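Local coordinates for amphoterin-induced protein 1 (Mus musculus, PDB 2XOT), which promotes growth and fasciculation of neurites and may mediate cell-cell adhesion, represented here by its extracellular leucine-rich-repeat and immunoglobulin domains, at residues 36-39 / 40-43; 127-130 / 131-135. One frame throughout, in Å; residues are numbered along the deposited sequence.

Contact 1: residues 36-39 / 40-43; sequences SLPS and YTAL
Pro38 CB lies over one face of the Tyr40 ring, 3.6 Å from its centroid and 17° off the ring normal, a CH-pi contact between residues two apart. The proline sits toward the rim at the phenolic end: its CB is 3.5 Å from Tyr40 CZ, and its CG reaches on to Tyr40 OH. With chi1 at 60°, Tyr40 CG stands between its own backbone N and carbonyl carbon, which folds the ring back over the preceding residues. Behind this pair, a type I beta turn from Pro38 to Thr41 is closed twice on one oxygen. Thr41 N bonds to Pro38 O at 3.2 Å from well above the carbonyl plane, while Thr41 OG1 donates to Pro38 O at 2.6 Å with less tilt, and both donors arrive on the same face. Two waters bridge polar atoms of the turn. One donates to Ser39 O and Thr41 O, and the other joins Ser39 OG to Tyr40 N, which donates to it at 3.3 Å. Further out, Tyr40 OH hydrogen-bonds to Ser11 OG, and its ring meets Phe225 of the second subunit with planes about 40° apart. Replacing Tyr40 with an alanine is likely to cost Pro38 its CH-pi partner and to leave Ser11 without its phenolic mate and Phe225 of the second subunit without its ring partner. The turn adjoins the N-terminal capping region, and residues 40-43 belong to the first repeat: Pro38 and Thr41 both pack on Leu23 of strand 22-24, and the chain then enters strand 43-45, between strands 22-24 and 68-70 of the repeat sheet.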
# COMPACT_ATOMS: atom_id res chain seq x y z
N SER B 36 18.96 -10.85 16.82
CA SER B 36 18.24 -12.03 16.35
C SER B 36 16.83 -11.68 15.89
O SER B 36 15.83 -12.19 16.41
CB SER B 36 18.23 -13.15 17.42
OG SER B 36 19.50 -13.81 17.48
N LEU B 37 16.78 -10.82 14.88
CA LEU B 37 15.51 -10.43 14.26
C LEU B 37 14.98 -11.58 13.41
O LEU B 37 15.70 -12.09 12.55
CB LEU B 37 15.70 -9.18 13.41
CG LEU B 37 16.07 -7.90 14.16
CD1 LEU B 37 16.49 -6.81 13.15
CD2 LEU B 37 14.91 -7.42 15.08
N PRO B 38 13.73 -12.02 13.65
CA PRO B 38 13.23 -13.20 12.95
C PRO B 38 13.04 -12.99 11.45
O PRO B 38 12.68 -11.90 11.01
CB PRO B 38 11.90 -13.51 13.64
CG PRO B 38 11.75 -12.54 14.73
CD PRO B 38 12.76 -11.47 14.61
N SER B 39 13.30 -14.02 10.67
CA SER B 39 13.24 -13.89 9.21
C SER B 39 11.83 -13.70 8.67
O SER B 39 11.67 -13.22 7.55
CB SER B 39 13.88 -15.10 8.55
OG SER B 39 13.44 -16.26 9.22
N TYR B 40 10.82 -14.08 9.45
CA TYR B 40 9.41 -13.86 9.07
C TYR B 40 8.94 -12.39 9.13
O TYR B 40 7.83 -12.09 8.69
CB TYR B 40 8.48 -14.78 9.90
CG TYR B 40 8.51 -14.60 11.41
CD1 TYR B 40 8.13 -13.42 12.00
CD2 TYR B 40 8.90 -15.64 12.24
CE1 TYR B 40 8.17 -13.24 13.35
CE2 TYR B 40 8.93 -15.48 13.62
CZ TYR B 40 8.56 -14.28 14.17
OH TYR B 40 8.56 -14.09 15.54
N THR B 41 9.77 -11.49 9.66
CA THR B 41 9.36 -10.09 9.89
C THR B 41 8.97 -9.36 8.60
O THR B 41 9.75 -9.32 7.61
CB THR B 41 10.44 -9.30 10.64
OG1 THR B 41 10.92 -10.08 11.74
CG2 THR B 41 9.91 -7.99 11.21
N ALA B 42 7.74 -8.80 8.61
CA ALA B 42 7.19 -8.02 7.50
C ALA B 42 7.31 -6.51 7.75
O ALA B 42 7.61 -5.75 6.84
CB ALA B 42 5.70 -8.39 7.27
N LEU B 43 7.02 -6.07 8.99
CA LEU B 43 7.16 -4.66 9.41
C LEU B 43 7.97 -4.64 10.68
O LEU B 43 7.74 -5.43 11.59
CB LEU B 43 5.79 -4.01 9.64
CG LEU B 43 5.70 -2.52 10.02
CD1 LEU B 43 4.53 -1.85 9.29
CD2 LEU B 43 5.50 -2.32 11.49
O HOH W 1 12.08 -10.81 6.75
O HOH W 2 11.74 -16.76 11.07

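Contact 2: residues 127-130 / 131-135; sequences VDRN and AFEDM
Arg129 reaches forward over one turn to Glu133, where its NH1 forms a salt bridge with Glu133 OE1 at 3.1 Å. Its CB starts out directed away from the following residues, and the chain comes back through a bend at chi2 (62°). From there it runs extended through CD to NE, which donates to the backbone oxygen of Asn160 in a later loop. Beyond NE, CZ lies 3.5 Å from Glu133 OE1, and the edge of the guanidinium faces Glu133 CA in its plane. Arg129 NH2 also lies 3.5 Å from Glu133 OE1 but is hydrogen-bonded elsewhere in the structure, while NH1 carries the salt bridge. The carboxylate plane is turned 38° from that of the guanidinium, so the pair is not coplanar. Glu133 has a matching bend at chi2 (71°), and its side chain crosses that of Arg129 at about a right angle.

The backbone of the same residues makes a short 3-10 turn. Ala131 N bonds to Asp128 O at 3.0 Å, and weaker bonds follow from Phe132 N to Arg129 O and from Glu133 N to Asn130 O. Asp128 OD1 accepts a hydrogen bond from Asn130 N (2.7 Å), an Asx turn at the start of the 3-10 segment. Val127 CG1 meets the edge of the ring of buried Phe132, 3.7 Å from CE2, while Ala131 CB covers part of one face.

The turn thus combines a Val127-Phe132 apolar contact with an Arg129-Glu133 ion pair. That charge attraction probably reinforces a turn whose later backbone bonds are weak, and Asn160 ties the arginine to the chain further along.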
# COMPACT_ATOMS: atom_id res chain seq x y z
N VAL B 127 21.75 17.31 -1.69
CA VAL B 127 21.19 16.07 -2.24
C VAL B 127 22.02 15.61 -3.44
O VAL B 127 22.05 16.28 -4.46
CB VAL B 127 19.70 16.27 -2.69
CG1 VAL B 127 19.08 14.93 -3.17
CG2 VAL B 127 18.87 16.86 -1.56
N ASP B 128 22.73 14.49 -3.29
CA ASP B 128 23.52 13.92 -4.40
C ASP B 128 22.60 13.02 -5.22
O ASP B 128 22.07 12.07 -4.69
CB ASP B 128 24.71 13.10 -3.85
CG ASP B 128 25.59 12.50 -4.95
OD1 ASP B 128 25.12 12.35 -6.11
OD2 ASP B 128 26.76 12.17 -4.65
N ARG B 129 22.43 13.31 -6.50
CA ARG B 129 21.63 12.45 -7.41
C ARG B 129 21.96 10.96 -7.32
O ARG B 129 21.07 10.10 -7.49
CB ARG B 129 21.82 12.86 -8.85
CG ARG B 129 21.27 11.86 -9.88
CD ARG B 129 19.74 11.69 -9.73
NE ARG B 129 19.19 10.69 -10.65
CZ ARG B 129 19.29 9.37 -10.50
NH1 ARG B 129 19.93 8.85 -9.46
NH2 ARG B 129 18.77 8.54 -11.41
N ASN B 130 23.23 10.65 -7.08
CA ASN B 130 23.66 9.26 -7.04
C ASN B 130 23.24 8.51 -5.78
O ASN B 130 23.30 7.30 -5.75
CB ASN B 130 25.19 9.16 -7.23
CG ASN B 130 25.62 9.48 -8.65
OD1 ASN B 130 26.73 9.98 -8.86
ND2 ASN B 130 24.75 9.21 -9.64
N ALA B 131 22.80 9.21 -4.73
CA ALA B 131 22.25 8.51 -3.56
C ALA B 131 21.05 7.62 -3.93
O ALA B 131 20.81 6.57 -3.31
CB ALA B 131 21.87 9.50 -2.45
N PHE B 132 20.33 8.03 -4.96
CA PHE B 132 19.11 7.34 -5.40
C PHE B 132 19.25 6.61 -6.74
O PHE B 132 18.26 6.23 -7.37
CB PHE B 132 17.99 8.34 -5.50
CG PHE B 132 17.90 9.24 -4.30
CD1 PHE B 132 17.20 8.85 -3.17
CD2 PHE B 132 18.53 10.47 -4.30
CE1 PHE B 132 17.14 9.67 -2.06
CE2 PHE B 132 18.45 11.29 -3.21
CZ PHE B 132 17.75 10.90 -2.09
N GLU B 133 20.48 6.41 -7.16
CA GLU B 133 20.74 5.68 -8.39
C GLU B 133 20.12 4.29 -8.34
O GLU B 133 20.25 3.59 -7.33
CB GLU B 133 22.24 5.61 -8.65
CG GLU B 133 22.64 4.98 -9.95
CD GLU B 133 22.33 5.83 -11.16
OE1 GLU B 133 21.86 6.98 -11.01
OE2 GLU B 133 22.57 5.33 -12.28
N ASP B 134 19.43 3.94 -9.43
CA ASP B 134 18.84 2.63 -9.70
C ASP B 134 17.56 2.29 -8.92
O ASP B 134 17.07 1.16 -8.95
CB ASP B 134 19.89 1.52 -9.57
CG ASP B 134 20.90 1.55 -10.72
OD1 ASP B 134 20.48 1.57 -11.89
OD2 ASP B 134 22.12 1.55 -10.44
N MET B 135 17.00 3.28 -8.24
CA MET B 135 15.76 3.07 -7.52
C MET B 135 14.61 3.14 -8.52
O MET B 135 13.93 4.16 -8.65
CB MET B 135 15.64 4.11 -6.42
CG MET B 135 16.73 3.98 -5.41
SD MET B 135 16.52 5.21 -4.13
CE MET B 135 15.29 4.36 -3.15

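Contacts 1 and 2 are separate pieces of the same leucine-rich-repeat solenoid, with centres 28 Å apart and nearest atoms about 16 Å apart, so they do not touch. They come in series along the chain. Contact 1 lies beside the N-terminal capping region, with residues 40-43 in LRR 1, its centre about 31 Å from the chain centre; contact 2 belongs to LRR 4, about 14 Å from it. Contact 1 runs into strand 43-45 of the shared sheet, and contact 2 lies in the loop before strand 140-142. Their surroundings differ: contact 1 meets the second subunit, in keeping with homodimerization through the repeats, whereas no other chain of the assembly touches contact 2.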